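Local structure of 2,3-dihydroxy-2,3-dihydrophenylpropionate dehydrogenase (Pseudomonas sp. MC1, 5XTF) at residues I92-N104 with A143-T157. The protein catalyses the oxidation of naphthalene cis-dihydrodiol to 1,2-dihydroxynaphthalene, with NAD(+) probably taking up the hydride. Sequence-based numbering, arbitrary orientation.
Sequences IDRFGHLDCFIAN and ALPELKKTNGSVVMT
Thr-150 and Leu-98 show how a residue near the C-terminal end of a helix can be fastened to the loop that leads into a strand of a sheet: the hydroxyl OG1 donates to Leu-98 O at 2.7 Å, while CG2 lies against His-97 CB. Thr-150 holds OG1 between its own backbone N and carbonyl carbon (chi1 61°), which aims it at that oxygen. Four residues earlier, Glu-146 bends at chi2 and lays its chain obliquely across Ile-92 CD1; a water bridges its OE1 and O to Leu-98 N. Deeper in, the methyl of Ala-143 meets both Leu-98 CD2 and Phe-101 CB, each at 4.0 Å, and Leu-147 CD2 lies over Asp-99 O. Strands 100-103, the middle strand of the seven-stranded Rossmann-type sheet of a short-chain dehydrogenase, and 153-157 beside it run parallel, with the helix before the second strand packed on the face bearing Phe-101 and Ala-103. Five N-H...O bonds zip them, from Ser-153 N to Asp-99 O through Thr-157 N to Ala-103 O. At the C-terminal end, Thr-157 OG1 donates to Asn-104 OD1 over 2.7 Å, tilted 16° from the amide plane. An alanine replacing Asn-104, an NAD(+)-binding residue, would probably cost Thr-157 OG1 this acceptor and leave the hydroxyl, which also bonds Tyr-250 OH, freer to turn.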
loop_
_atom_site.group_PDB
_atom_site.type_symbol
_atom_site.label_atom_id
_atom_site.label_comp_id
_atom_site.label_asym_id
_atom_site.label_seq_id
_atom_site.Cartn_x
_atom_site.Cartn_y
_atom_site.Cartn_z
ATOM N N ILE B 92 -18.766 -5.199 -32.185
ATOM C CA ILE B 92 -18.251 -4.468 -33.336
ATOM C C ILE B 92 -19.258 -4.497 -34.480
ATOM O O ILE B 92 -19.548 -3.467 -35.099
ATOM C CB ILE B 92 -16.896 -5.058 -33.763
ATOM C CG1 ILE B 92 -15.934 -5.056 -32.572
ATOM C CG2 ILE B 92 -16.323 -4.288 -34.941
ATOM C CD1 ILE B 92 -15.812 -3.689 -31.868
ATOM N N ASP B 93 -19.811 -5.681 -34.765
ATOM C CA ASP B 93 -20.773 -5.824 -35.854
ATOM C C ASP B 93 -22.030 -5.018 -35.589
ATOM O O ASP B 93 -22.576 -4.389 -36.498
ATOM C CB ASP B 93 -21.115 -7.294 -36.054
ATOM C CG ASP B 93 -19.937 -8.090 -36.577
ATOM O OD1 ASP B 93 -19.005 -7.467 -37.146
ATOM O OD2 ASP B 93 -19.948 -9.334 -36.439
ATOM N N ARG B 94 -22.485 -4.999 -34.346
ATOM C CA ARG B 94 -23.672 -4.233 -34.016
ATOM C C ARG B 94 -23.368 -2.745 -33.875
ATOM O O ARG B 94 -24.179 -1.905 -34.280
ATOM C CB ARG B 94 -24.292 -4.777 -32.734
ATOM C CG ARG B 94 -25.446 -3.957 -32.233
ATOM C CD ARG B 94 -26.669 -4.235 -33.055
ATOM N NE ARG B 94 -27.775 -3.384 -32.645
ATOM C CZ ARG B 94 -28.575 -3.658 -31.622
ATOM N NH1 ARG B 94 -28.377 -4.762 -30.902
ATOM N NH2 ARG B 94 -29.570 -2.829 -31.321
ATOM N N PHE B 95 -22.213 -2.385 -33.307
ATOM C CA PHE B 95 -21.947 -0.984 -33.005
ATOM C C PHE B 95 -20.722 -0.399 -33.696
ATOM O O PHE B 95 -20.519 0.818 -33.616
ATOM C CB PHE B 95 -21.806 -0.782 -31.485
ATOM C CG PHE B 95 -23.055 -1.121 -30.706
ATOM C CD1 PHE B 95 -24.254 -0.462 -30.965
ATOM C CD2 PHE B 95 -23.025 -2.088 -29.708
ATOM C CE1 PHE B 95 -25.409 -0.775 -30.248
ATOM C CE2 PHE B 95 -24.162 -2.401 -28.984
ATOM C CZ PHE B 95 -25.360 -1.753 -29.253
ATOM N N GLY B 96 -19.897 -1.200 -34.358
ATOM C CA GLY B 96 -18.819 -0.640 -35.161
ATOM C C GLY B 96 -17.458 -0.540 -34.517
ATOM O O GLY B 96 -16.445 -0.803 -35.169
ATOM N N HIS B 97 -17.414 -0.168 -33.243
ATOM C CA HIS B 97 -16.159 -0.029 -32.511
ATOM C C HIS B 97 -16.431 -0.358 -31.045
ATOM O O HIS B 97 -17.568 -0.615 -30.646
ATOM C CB HIS B 97 -15.582 1.388 -32.672
ATOM C CG HIS B 97 -16.442 2.446 -32.057
ATOM N ND1 HIS B 97 -17.494 3.033 -32.725
ATOM C CD2 HIS B 97 -16.443 2.983 -30.811
ATOM C CE1 HIS B 97 -18.092 3.899 -31.927
ATOM N NE2 HIS B 97 -17.477 3.887 -30.758
ATOM N N LEU B 98 -15.373 -0.364 -30.237
ATOM C CA LEU B 98 -15.498 -0.615 -28.806
ATOM C C LEU B 98 -14.636 0.406 -28.081
ATOM O O LEU B 98 -13.440 0.511 -28.367
ATOM C CB LEU B 98 -15.073 -2.043 -28.448
ATOM C CG LEU B 98 -15.054 -2.398 -26.951
ATOM C CD1 LEU B 98 -16.467 -2.432 -26.352
ATOM C CD2 LEU B 98 -14.382 -3.716 -26.735
ATOM N N ASP B 99 -15.232 1.159 -27.153
ATOM C CA ASP B 99 -14.466 2.152 -26.403
ATOM C C ASP B 99 -14.017 1.682 -25.024
ATOM O O ASP B 99 -12.956 2.102 -24.563
ATOM C CB ASP B 99 -15.266 3.450 -26.239
ATOM C CG ASP B 99 -15.595 4.098 -27.568
ATOM O OD1 ASP B 99 -14.702 4.770 -28.134
ATOM O OD2 ASP B 99 -16.744 3.930 -28.051
ATOM N N CYS B 100 -14.790 0.846 -24.341
ATOM C CA CYS B 100 -14.464 0.469 -22.975
ATOM C C CYS B 100 -14.853 -0.981 -22.757
ATOM O O CYS B 100 -15.911 -1.416 -23.215
ATOM C CB CYS B 100 -15.186 1.368 -21.960
ATOM S SG CYS B 100 -14.734 1.055 -20.207
ATOM N N PHE B 101 -13.986 -1.731 -22.095
ATOM C CA PHE B 101 -14.288 -3.097 -21.686
ATOM C C PHE B 101 -14.265 -3.163 -20.166
ATOM O O PHE B 101 -13.265 -2.784 -19.540
ATOM C CB PHE B 101 -13.295 -4.107 -22.269
ATOM C CG PHE B 101 -13.539 -5.520 -21.796
ATOM C CD1 PHE B 101 -14.632 -6.234 -22.259
ATOM C CD2 PHE B 101 -12.695 -6.128 -20.886
ATOM C CE1 PHE B 101 -14.880 -7.525 -21.831
ATOM C CE2 PHE B 101 -12.942 -7.430 -20.456
ATOM C CZ PHE B 101 -14.035 -8.119 -20.931
ATOM N N ILE B 102 -15.364 -3.634 -19.578
ATOM C CA ILE B 102 -15.514 -3.760 -18.135
ATOM C C ILE B 102 -15.550 -5.241 -17.814
ATOM O O ILE B 102 -16.527 -5.931 -18.135
ATOM C CB ILE B 102 -16.775 -3.066 -17.612
ATOM C CG1 ILE B 102 -16.753 -1.575 -17.953
ATOM C CG2 ILE B 102 -16.915 -3.291 -16.117
ATOM C CD1 ILE B 102 -17.918 -0.811 -17.370
ATOM N N ALA B 103 -14.483 -5.731 -17.192
ATOM C CA ALA B 103 -14.402 -7.119 -16.765
ATOM C C ALA B 103 -14.881 -7.163 -15.325
ATOM O O ALA B 103 -14.226 -6.613 -14.433
ATOM C CB ALA B 103 -12.977 -7.640 -16.906
ATOM N N ASN B 104 -16.016 -7.819 -15.095
ATOM C CA ASN B 104 -16.710 -7.709 -13.818
ATOM C C ASN B 104 -17.258 -9.024 -13.297
ATOM O O ASN B 104 -17.543 -9.112 -12.098
ATOM C CB ASN B 104 -17.858 -6.687 -13.928
ATOM C CG ASN B 104 -18.841 -6.765 -12.779
ATOM O OD1 ASN B 104 -18.507 -6.454 -11.628
ATOM N ND2 ASN B 104 -20.067 -7.182 -13.081
ATOM N N ALA B 143 -10.474 -8.102 -26.257
ATOM C CA ALA B 143 -10.906 -6.738 -26.526
ATOM C C ALA B 143 -9.789 -5.850 -27.058
ATOM O O ALA B 143 -10.086 -4.836 -27.699
ATOM C CB ALA B 143 -11.509 -6.105 -25.272
ATOM N N LEU B 144 -8.523 -6.235 -26.855
ATOM C CA LEU B 144 -7.356 -5.392 -27.099
ATOM C C LEU B 144 -7.335 -4.800 -28.510
ATOM O O LEU B 144 -7.322 -3.569 -28.641
ATOM C CB LEU B 144 -6.068 -6.175 -26.832
ATOM C CG LEU B 144 -4.833 -5.321 -26.542
ATOM C CD1 LEU B 144 -5.042 -4.468 -25.322
ATOM C CD2 LEU B 144 -3.630 -6.187 -26.325
ATOM N N PRO B 145 -7.357 -5.606 -29.585
ATOM C CA PRO B 145 -7.248 -4.998 -30.920
ATOM C C PRO B 145 -8.273 -3.894 -31.156
ATOM O O PRO B 145 -7.931 -2.868 -31.759
ATOM C CB PRO B 145 -7.435 -6.191 -31.861
ATOM C CG PRO B 145 -7.080 -7.397 -31.037
ATOM C CD PRO B 145 -7.570 -7.066 -29.674
ATOM N N GLU B 146 -9.489 -4.032 -30.618
ATOM C CA GLU B 146 -10.504 -2.997 -30.797
ATOM C C GLU B 146 -10.289 -1.798 -29.875
ATOM O O GLU B 146 -10.569 -0.661 -30.272
ATOM C CB GLU B 146 -11.892 -3.598 -30.583
ATOM C CG GLU B 146 -12.311 -4.531 -31.730
ATOM C CD GLU B 146 -12.408 -3.789 -33.080
ATOM O OE1 GLU B 146 -12.919 -2.640 -33.105
ATOM O OE2 GLU B 146 -11.952 -4.338 -34.114
ATOM N N LEU B 147 -9.796 -2.025 -28.653
ATOM C CA LEU B 147 -9.448 -0.911 -27.772
ATOM C C LEU B 147 -8.292 -0.082 -28.323
ATOM O O LEU B 147 -8.255 1.138 -28.109
ATOM C CB LEU B 147 -9.112 -1.441 -26.378
ATOM C CG LEU B 147 -10.274 -2.118 -25.644
ATOM C CD1 LEU B 147 -9.806 -2.744 -24.363
ATOM C CD2 LEU B 147 -11.349 -1.088 -25.347
ATOM N N LYS B 148 -7.345 -0.715 -29.025
ATOM C CA LYS B 148 -6.236 0.023 -29.624
ATOM C C LYS B 148 -6.691 0.948 -30.748
ATOM O O LYS B 148 -6.090 2.013 -30.958
ATOM C CB LYS B 148 -5.182 -0.949 -30.150
ATOM C CG LYS B 148 -4.440 -1.729 -29.074
ATOM C CD LYS B 148 -3.123 -2.280 -29.629
ATOM C CE LYS B 148 -2.421 -3.181 -28.618
ATOM N NZ LYS B 148 -1.300 -3.939 -29.253
ATOM N N LYS B 149 -7.720 0.537 -31.499
ATOM C CA LYS B 149 -8.238 1.359 -32.585
ATOM C C LYS B 149 -8.947 2.589 -32.056
ATOM O O LYS B 149 -8.968 3.628 -32.721
ATOM C CB LYS B 149 -9.198 0.551 -33.444
ATOM C CG LYS B 149 -8.555 -0.593 -34.221
ATOM C CD LYS B 149 -9.632 -1.198 -35.112
ATOM C CE LYS B 149 -9.318 -2.592 -35.577
ATOM N NZ LYS B 149 -10.323 -2.997 -36.600
ATOM N N THR B 150 -9.521 2.504 -30.865
ATOM C CA THR B 150 -10.184 3.655 -30.275
ATOM C C THR B 150 -9.365 4.284 -29.158
ATOM O O THR B 150 -9.811 5.280 -28.571
ATOM C CB THR B 150 -11.553 3.242 -29.738
ATOM O OG1 THR B 150 -11.365 2.233 -28.731
ATOM C CG2 THR B 150 -12.424 2.661 -30.872
ATOM N N ASN B 151 -8.185 3.727 -28.858
ATOM C CA ASN B 151 -7.389 4.080 -27.689
ATOM C C ASN B 151 -8.289 4.168 -26.461
ATOM O O ASN B 151 -8.423 5.207 -25.806
ATOM C CB ASN B 151 -6.606 5.373 -27.929
ATOM C CG ASN B 151 -5.520 5.210 -28.985
ATOM O OD1 ASN B 151 -5.378 4.152 -29.636
ATOM N ND2 ASN B 151 -4.752 6.271 -29.175
ATOM N N GLY B 152 -8.932 3.049 -26.177
ATOM C CA GLY B 152 -9.987 2.998 -25.195
ATOM C C GLY B 152 -9.476 2.659 -23.822
ATOM O O GLY B 152 -8.292 2.821 -23.515
ATOM N N SER B 153 -10.381 2.175 -22.973
ATOM C CA SER B 153 -9.961 1.829 -21.624
ATOM C C SER B 153 -10.501 0.464 -21.202
ATOM O O SER B 153 -11.353 -0.140 -21.860
ATOM C CB SER B 153 -10.384 2.916 -20.617
ATOM O OG SER B 153 -11.782 2.948 -20.436
ATOM N N VAL B 154 -9.956 -0.018 -20.081
ATOM C CA VAL B 154 -10.423 -1.206 -19.383
ATOM C C VAL B 154 -10.761 -0.816 -17.953
ATOM O O VAL B 154 -10.040 -0.027 -17.334
ATOM C CB VAL B 154 -9.360 -2.321 -19.398
ATOM C CG1 VAL B 154 -9.848 -3.518 -18.631
ATOM C CG2 VAL B 154 -9.039 -2.696 -20.809
ATOM N N VAL B 155 -11.853 -1.363 -17.425
ATOM C CA VAL B 155 -12.163 -1.270 -16.002
ATOM C C VAL B 155 -12.416 -2.675 -15.506
ATOM O O VAL B 155 -13.245 -3.392 -16.078
ATOM C CB VAL B 155 -13.380 -0.384 -15.697
ATOM C CG1 VAL B 155 -13.477 -0.153 -14.192
ATOM C CG2 VAL B 155 -13.292 0.930 -16.448
ATOM N N MET B 156 -11.694 -3.077 -14.464
ATOM C CA MET B 156 -11.903 -4.351 -13.810
ATOM C C MET B 156 -12.588 -4.138 -12.472
ATOM O O MET B 156 -12.370 -3.131 -11.788
ATOM C CB MET B 156 -10.583 -5.092 -13.591
ATOM C CG MET B 156 -9.945 -5.629 -14.863
ATOM S SD MET B 156 -8.259 -6.217 -14.589
ATOM C CE MET B 156 -7.292 -4.773 -14.996
ATOM N N THR B 157 -13.425 -5.088 -12.103
ATOM C CA THR B 157 -13.970 -5.128 -10.758
ATOM C C THR B 157 -12.973 -5.871 -9.867
ATOM O O THR B 157 -12.704 -7.064 -10.068
ATOM C CB THR B 157 -15.346 -5.800 -10.754
ATOM O OG1 THR B 157 -16.285 -5.002 -11.495
ATOM C CG2 THR B 157 -15.850 -5.998 -9.338
HETATM O O HOH W 1 -12.924 -0.365 -31.671
#